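Ketosynthase (PDB 6KXD) probably forms part of a ketosynthase/chain length factor of a highly reducing type II polyketide synthase, the one that builds ishigamide. Local coordinates at residues B[86-99]-B[228-240]. Sequence-based numbering, arbitrary orientation.
Sequences RLTALALVASDGLL and LLGEGCGLFLVEQ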
ATOM      1  N   ARG B  86     -10.336  10.077  11.735  1.00 38.87           N
ATOM      2  CA  ARG B  86      -9.780   9.660  12.962  1.00 38.77           C
ATOM      3  C   ARG B  86      -8.470   8.897  12.699  1.00 39.75           C
ATOM      4  O   ARG B  86      -7.553   9.038  13.460  1.00 38.47           O
ATOM      5  CB  ARG B  86     -10.825   8.850  13.704  1.00 40.44           C
ATOM      6  CG  ARG B  86     -10.419   8.422  15.095  1.00 42.04           C
ATOM      7  CD  ARG B  86     -11.638   7.770  15.699  1.00 42.76           C
ATOM      8  NE  ARG B  86     -11.404   7.344  17.047  1.00 45.30           N
ATOM      9  CZ  ARG B  86     -11.504   8.121  18.112  1.00 47.96           C
ATOM     10  NH1 ARG B  86     -11.872   9.386  17.971  1.00 47.27           N
ATOM     11  NH2 ARG B  86     -11.216   7.637  19.307  1.00 43.63           N
ATOM     12  N   LEU B  87      -8.398   8.131  11.607  1.00 37.07           N
ATOM     13  CA  LEU B  87      -7.236   7.324  11.309  1.00 38.68           C
ATOM     14  C   LEU B  87      -6.029   8.248  11.183  1.00 41.91           C
ATOM     15  O   LEU B  87      -5.012   8.095  11.893  1.00 38.94           O
ATOM     16  CB  LEU B  87      -7.456   6.526  10.028  1.00 40.81           C
ATOM     17  CG  LEU B  87      -6.221   5.776   9.533  1.00 38.88           C
ATOM     18  CD1 LEU B  87      -5.809   4.724  10.560  1.00 38.88           C
ATOM     19  CD2 LEU B  87      -6.488   5.151   8.186  1.00 39.25           C
ATOM     20  N   THR B  88      -6.202   9.282  10.365  1.00 35.25           N
ATOM     21  CA  THR B  88      -5.155  10.245  10.180  1.00 36.18           C
ATOM     22  C   THR B  88      -4.813  10.882  11.512  1.00 37.70           C
ATOM     23  O   THR B  88      -3.605  11.068  11.817  1.00 38.44           O
ATOM     24  CB  THR B  88      -5.502  11.315   9.152  1.00 37.60           C
ATOM     25  OG1 THR B  88      -5.552  10.745   7.846  1.00 42.57           O
ATOM     26  CG2 THR B  88      -4.489  12.448   9.159  1.00 36.33           C
ATOM     27  N   ALA B  89      -5.828  11.252  12.270  1.00 38.17           N
ATOM     28  CA  ALA B  89      -5.591  11.935  13.543  1.00 37.70           C
ATOM     29  C   ALA B  89      -4.759  11.052  14.464  1.00 38.99           C
ATOM     30  O   ALA B  89      -3.818  11.515  15.103  1.00 39.65           O
ATOM     31  CB  ALA B  89      -6.892  12.302  14.196  1.00 39.25           C
ATOM     32  N   LEU B  90      -5.105   9.767  14.518  1.00 36.57           N
ATOM     33  CA  LEU B  90      -4.356   8.888  15.397  1.00 38.60           C
ATOM     34  C   LEU B  90      -2.891   8.803  14.987  1.00 34.34           C
ATOM     35  O   LEU B  90      -1.992   8.748  15.858  1.00 35.37           O
ATOM     36  CB  LEU B  90      -4.967   7.501  15.325  1.00 37.40           C
ATOM     37  CG  LEU B  90      -6.326   7.387  15.995  1.00 37.96           C
ATOM     38  CD1 LEU B  90      -6.947   6.094  15.524  1.00 39.06           C
ATOM     39  CD2 LEU B  90      -6.226   7.458  17.493  1.00 40.22           C
ATOM     40  N   ALA B  91      -2.653   8.682  13.678  1.00 32.59           N
ATOM     41  CA  ALA B  91      -1.323   8.607  13.120  1.00 34.95           C
ATOM     42  C   ALA B  91      -0.568   9.879  13.474  1.00 36.99           C
ATOM     43  O   ALA B  91       0.630   9.826  13.831  1.00 34.35           O
ATOM     44  CB  ALA B  91      -1.342   8.428  11.633  1.00 37.44           C
ATOM     45  N   LEU B  92      -1.261  11.022  13.360  1.00 34.93           N
ATOM     46  CA  LEU B  92      -0.541  12.320  13.571  1.00 36.39           C
ATOM     47  C   LEU B  92      -0.138  12.449  15.033  1.00 36.07           C
ATOM     48  O   LEU B  92       0.991  12.865  15.296  1.00 36.58           O
ATOM     49  CB  LEU B  92      -1.383  13.516  13.145  1.00 36.52           C
ATOM     50  CG  LEU B  92      -1.654  13.608  11.646  1.00 34.50           C
ATOM     51  CD1 LEU B  92      -2.451  14.860  11.296  1.00 36.08           C
ATOM     52  CD2 LEU B  92      -0.388  13.550  10.842  1.00 33.71           C
ATOM     53  N   VAL B  93      -1.056  12.103  15.924  1.00 35.41           N
ATOM     54  CA  VAL B  93      -0.775  12.202  17.336  1.00 38.04           C
ATOM     55  C   VAL B  93       0.349  11.224  17.660  1.00 39.15           C
ATOM     56  O   VAL B  93       1.287  11.564  18.333  1.00 36.00           O
ATOM     57  CB  VAL B  93      -2.004  11.965  18.213  1.00 35.57           C
ATOM     58  CG1 VAL B  93      -1.585  11.947  19.691  1.00 40.66           C
ATOM     59  CG2 VAL B  93      -3.053  13.035  17.982  1.00 40.18           C
ATOM     60  N   ALA B  94       0.319  10.052  17.041  1.00 35.05           N
ATOM     61  CA  ALA B  94       1.375   9.121  17.318  1.00 38.39           C
ATOM     62  C   ALA B  94       2.713   9.669  16.811  1.00 36.78           C
ATOM     63  O   ALA B  94       3.760   9.459  17.444  1.00 38.51           O
ATOM     64  CB  ALA B  94       1.068   7.772  16.723  1.00 38.18           C
ATOM     65  N   SER B  95       2.693  10.342  15.642  1.00 35.14           N
ATOM     66  CA  SER B  95       3.911  10.852  15.033  1.00 34.93           C
ATOM     67  C   SER B  95       4.565  11.873  15.959  1.00 33.00           C
ATOM     68  O   SER B  95       5.767  11.933  15.981  1.00 36.76           O
ATOM     69  CB  SER B  95       3.726  11.413  13.644  1.00 34.18           C
ATOM     70  OG  SER B  95       2.998  12.614  13.616  1.00 39.22           O
ATOM     71  N   ASP B  96       3.744  12.707  16.577  1.00 37.56           N
ATOM     72  CA  ASP B  96       4.215  13.710  17.519  1.00 36.68           C
ATOM     73  C   ASP B  96       4.896  13.051  18.722  1.00 38.31           C
ATOM     74  O   ASP B  96       5.963  13.509  19.143  1.00 38.11           O
ATOM     75  CB  ASP B  96       3.066  14.574  18.011  1.00 36.65           C
ATOM     76  CG  ASP B  96       2.675  15.663  17.027  1.00 40.23           C
ATOM     77  OD1 ASP B  96       3.176  15.634  15.884  1.00 41.73           O
ATOM     78  OD2 ASP B  96       1.835  16.494  17.417  1.00 44.32           O
ATOM     79  N   GLY B  97       4.295  11.979  19.245  1.00 36.39           N
ATOM     80  CA  GLY B  97       4.887  11.212  20.368  1.00 40.41           C
ATOM     81  C   GLY B  97       6.229  10.633  19.976  1.00 41.61           C
ATOM     82  O   GLY B  97       7.136  10.505  20.795  1.00 40.94           O
ATOM     83  N   LEU B  98       6.372  10.256  18.700  1.00 38.03           N
ATOM     84  CA  LEU B  98       7.567   9.639  18.247  1.00 38.56           C
ATOM     85  C   LEU B  98       8.675  10.672  18.049  1.00 40.33           C
ATOM     86  O   LEU B  98       9.764  10.449  18.489  1.00 38.20           O
ATOM     87  CB  LEU B  98       7.318   8.884  16.955  1.00 38.59           C
ATOM     88  CG  LEU B  98       8.482   8.025  16.502  1.00 37.52           C
ATOM     89  CD1 LEU B  98       8.678   6.893  17.499  1.00 41.16           C
ATOM     90  CD2 LEU B  98       8.229   7.513  15.096  1.00 40.07           C
ATOM     91  N   LEU B  99       8.367  11.776  17.367  1.00 37.61           N
ATOM     92  CA  LEU B  99       9.400  12.703  16.920  1.00 40.65           C
ATOM     93  C   LEU B  99       9.664  13.843  17.914  1.00 38.34           C
ATOM     94  O   LEU B  99      10.711  14.475  17.819  1.00 39.99           O
ATOM     95  CB  LEU B  99       8.991  13.281  15.574  1.00 36.20           C
ATOM     96  CG  LEU B  99       8.776  12.241  14.490  1.00 39.12           C
ATOM     97  CD1 LEU B  99       8.389  12.948  13.219  1.00 42.09           C
ATOM     98  CD2 LEU B  99      10.025  11.378  14.311  1.00 41.82           C
ATOM     99  N   LEU B 228     -14.895  -7.684  19.966  1.00 47.36           N
ATOM    100  CA  LEU B 228     -14.409  -6.533  20.684  1.00 48.06           C
ATOM    101  C   LEU B 228     -13.373  -5.824  19.793  1.00 46.23           C
ATOM    102  O   LEU B 228     -12.329  -6.402  19.489  1.00 42.11           O
ATOM    103  CB  LEU B 228     -13.762  -6.970  21.994  1.00 47.55           C
ATOM    104  CG  LEU B 228     -13.345  -5.808  22.880  1.00 46.83           C
ATOM    105  CD1 LEU B 228     -14.497  -4.823  23.050  1.00 47.24           C
ATOM    106  CD2 LEU B 228     -12.809  -6.278  24.226  1.00 51.34           C
ATOM    107  N   LEU B 229     -13.670  -4.592  19.390  1.00 42.01           N
ATOM    108  CA  LEU B 229     -12.794  -3.881  18.444  1.00 45.60           C
ATOM    109  C   LEU B 229     -12.069  -2.770  19.199  1.00 46.30           C
ATOM    110  O   LEU B 229     -12.652  -2.077  20.015  1.00 46.16           O
ATOM    111  CB  LEU B 229     -13.629  -3.301  17.305  1.00 50.02           C
ATOM    112  CG  LEU B 229     -14.239  -4.341  16.367  1.00 48.55           C
ATOM    113  CD1 LEU B 229     -15.187  -3.694  15.376  1.00 46.41           C
ATOM    114  CD2 LEU B 229     -13.134  -5.109  15.639  1.00 49.55           C
ATOM    115  N   GLY B 230     -10.810  -2.592  18.824  1.00 38.64           N
ATOM    116  CA  GLY B 230      -9.979  -1.534  19.354  1.00 40.13           C
ATOM    117  C   GLY B 230      -9.460  -0.680  18.223  1.00 43.41           C
ATOM    118  O   GLY B 230      -9.807  -0.844  17.034  1.00 45.98           O
ATOM    119  N   GLU B 231      -8.638   0.283  18.594  1.00 38.70           N
ATOM    120  CA  GLU B 231      -8.148   1.178  17.611  1.00 38.33           C
ATOM    121  C   GLU B 231      -6.835   1.764  18.109  1.00 35.29           C
ATOM    122  O   GLU B 231      -6.524   1.752  19.311  1.00 37.14           O
ATOM    123  CB  GLU B 231      -9.160   2.294  17.352  1.00 40.00           C
ATOM    124  CG  GLU B 231      -9.416   3.127  18.583  1.00 42.47           C
ATOM    125  CD  GLU B 231     -10.124   4.464  18.362  1.00 42.44           C
ATOM    126  OE1 GLU B 231     -10.340   4.823  17.205  1.00 40.36           O
ATOM    127  OE2 GLU B 231     -10.460   5.131  19.360  1.00 42.76           O
ATOM    128  N   GLY B 232      -6.172   2.445  17.195  1.00 34.99           N
ATOM    129  CA  GLY B 232      -5.160   3.309  17.537  1.00 35.91           C
ATOM    130  C   GLY B 232      -4.034   3.257  16.534  1.00 37.19           C
ATOM    131  O   GLY B 232      -4.195   2.834  15.390  1.00 36.87           O
ATOM    132  N   CYS B 233      -2.858   3.675  16.981  1.00 36.44           N
ATOM    133  CA  CYS B 233      -1.687   3.699  16.129  1.00 37.91           C
ATOM    134  C   CYS B 233      -0.438   3.454  16.971  1.00 37.77           C
ATOM    135  O   CYS B 233      -0.265   4.029  18.031  1.00 36.64           O
ATOM    136  CB  CYS B 233      -1.541   5.043  15.419  1.00 34.94           C
ATOM    137  SG  CYS B 233      -0.024   5.258  14.443  1.00 37.44           S
ATOM    138  N   GLY B 234       0.440   2.599  16.464  1.00 35.36           N
ATOM    139  CA  GLY B 234       1.755   2.418  16.998  1.00 37.00           C
ATOM    140  C   GLY B 234       2.766   2.749  15.948  1.00 35.01           C
ATOM    141  O   GLY B 234       2.555   2.379  14.768  1.00 35.55           O
ATOM    142  N   LEU B 235       3.835   3.472  16.338  1.00 34.14           N
ATOM    143  CA  LEU B 235       4.894   3.876  15.460  1.00 33.58           C
ATOM    144  C   LEU B 235       6.256   3.672  16.118  1.00 32.92           C
ATOM    145  O   LEU B 235       6.360   3.801  17.358  1.00 37.93           O
ATOM    146  CB  LEU B 235       4.819   5.368  15.136  1.00 38.51           C
ATOM    147  CG  LEU B 235       3.600   5.866  14.373  1.00 41.67           C
ATOM    148  CD1 LEU B 235       3.704   7.376  14.239  1.00 38.97           C
ATOM    149  CD2 LEU B 235       3.516   5.215  12.991  1.00 41.66           C
ATOM    150  N   PHE B 236       7.218   3.340  15.268  1.00 35.96           N
ATOM    151  CA  PHE B 236       8.597   3.084  15.619  1.00 36.12           C
ATOM    152  C   PHE B 236       9.518   3.963  14.808  1.00 38.90           C
ATOM    153  O   PHE B 236       9.287   4.200  13.608  1.00 36.33           O
ATOM    154  CB  PHE B 236       8.957   1.626  15.364  1.00 36.13           C
ATOM    155  CG  PHE B 236       7.937   0.763  16.007  1.00 35.69           C
ATOM    156  CD1 PHE B 236       7.940   0.604  17.396  1.00 36.98           C
ATOM    157  CD2 PHE B 236       6.925   0.214  15.252  1.00 36.45           C
ATOM    158  CE1 PHE B 236       6.964  -0.160  18.004  1.00 37.32           C
ATOM    159  CE2 PHE B 236       5.904  -0.487  15.869  1.00 39.08           C
ATOM    160  CZ  PHE B 236       5.933  -0.667  17.247  1.00 42.83           C
ATOM    161  N   LEU B 237      10.565   4.449  15.480  1.00 34.74           N
ATOM    162  CA  LEU B 237      11.631   5.066  14.775  1.00 38.72           C
ATOM    163  C   LEU B 237      12.679   3.975  14.549  1.00 36.44           C
ATOM    164  O   LEU B 237      13.167   3.368  15.530  1.00 39.63           O
ATOM    165  CB  LEU B 237      12.125   6.257  15.609  1.00 39.33           C
ATOM    166  CG  LEU B 237      13.003   7.247  14.835  1.00 43.96           C
ATOM    167  CD1 LEU B 237      14.246   6.591  14.329  1.00 45.83           C
ATOM    168  CD2 LEU B 237      12.240   7.834  13.665  1.00 45.99           C
ATOM    169  N   VAL B 238      12.972   3.650  13.298  1.00 35.24           N
ATOM    170  CA  VAL B 238      13.942   2.641  12.923  1.00 35.52           C
ATOM    171  C   VAL B 238      15.169   3.292  12.273  1.00 38.02           C
ATOM    172  O   VAL B 238      15.050   4.151  11.411  1.00 37.17           O
ATOM    173  CB  VAL B 238      13.310   1.601  11.973  1.00 40.18           C
ATOM    174  CG1 VAL B 238      14.293   0.538  11.535  1.00 43.63           C
ATOM    175  CG2 VAL B 238      12.080   0.977  12.636  1.00 42.62           C
ATOM    176  N   GLU B 239      16.345   2.826  12.674  1.00 41.91           N
ATOM    177  CA  GLU B 239      17.638   3.322  12.167  1.00 43.27           C
ATOM    178  C   GLU B 239      18.532   2.117  11.883  1.00 46.01           C
ATOM    179  O   GLU B 239      18.197   0.988  12.253  1.00 44.57           O
ATOM    180  CB  GLU B 239      18.304   4.231  13.204  1.00 43.40           C
ATOM    181  CG  GLU B 239      17.349   5.166  13.881  1.00 46.16           C
ATOM    182  CD  GLU B 239      18.040   6.271  14.638  1.00 44.42           C
ATOM    183  OE1 GLU B 239      17.593   6.590  15.741  1.00 46.11           O
ATOM    184  OE2 GLU B 239      19.045   6.807  14.082  1.00 47.86           O
ATOM    185  N   GLN B 240      19.646   2.365  11.197  1.00 49.05           N
ATOM    186  CA  GLN B 240      20.675   1.365  10.977  1.00 51.55           C
ATOM    187  C   GLN B 240      21.526   1.341  12.242  1.00 45.55           C
ATOM    188  O   GLN B 240      21.801   2.408  12.845  1.00 46.77           O
ATOM    189  CB  GLN B 240      21.482   1.705   9.722  1.00 54.80           C
ATOM    190  CG  GLN B 240      20.630   1.965   8.494  1.00 65.39           C
ATOM    191  CD  GLN B 240      20.615   0.793   7.551  1.00 73.20           C
ATOM    192  OE1 GLN B 240      20.014  -0.256   7.806  1.00 81.55           O
ATOM    193  NE2 GLN B 240      21.289   0.985   6.434  1.00 66.19           N
TER
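Leu-98 and Leu-235 bury the most surface where helix 86-99 packs on strand 232-240 in the N-terminal part of a thiolase-type ketosynthase fold. The two axes come within 7.3 Å and run in roughly the same direction, crossing at -36°. Leu-98 lays its forked end over the strand backbone: CD1 sits 3.7 Å from Leu-237 N, while CD2 meets the Phe-236 carbonyl and Leu-235 CB. Its CG stands opposite the backbone N (chi1 -171°), which carries both methyls down to the strand, and the residue also touches Leu-201 of the neighbouring strand 199-206. Leu-235 answers by driving CD1 into the helix, 3.4 Å from Ser-95 N and against Ala-94 CB. Ala-94 CB also meets Cys-233 SG at 3.6 Å. Toward the helix start, Leu-90 CD1 lies over Gly-232 CA, and the apolar row gives way to a salt bridge between Arg-86 and the buried Glu-231, whose OE2 also accepts from Val-67 N and OE1 from Phe-208 N. Guanidinium and carboxylate are nearly coplanar and meet side-on through syn lone pairs. Arg-86 NE reaches Glu-231 OE1 at 2.7 Å. A leucine in place of Arg-86 would probably leave this buried carboxylate without its countercharge, with only those backbone N-H groups still on it. The second bond, Arg-86 NH2 to Glu-231 OE2, is almost straight at 173°.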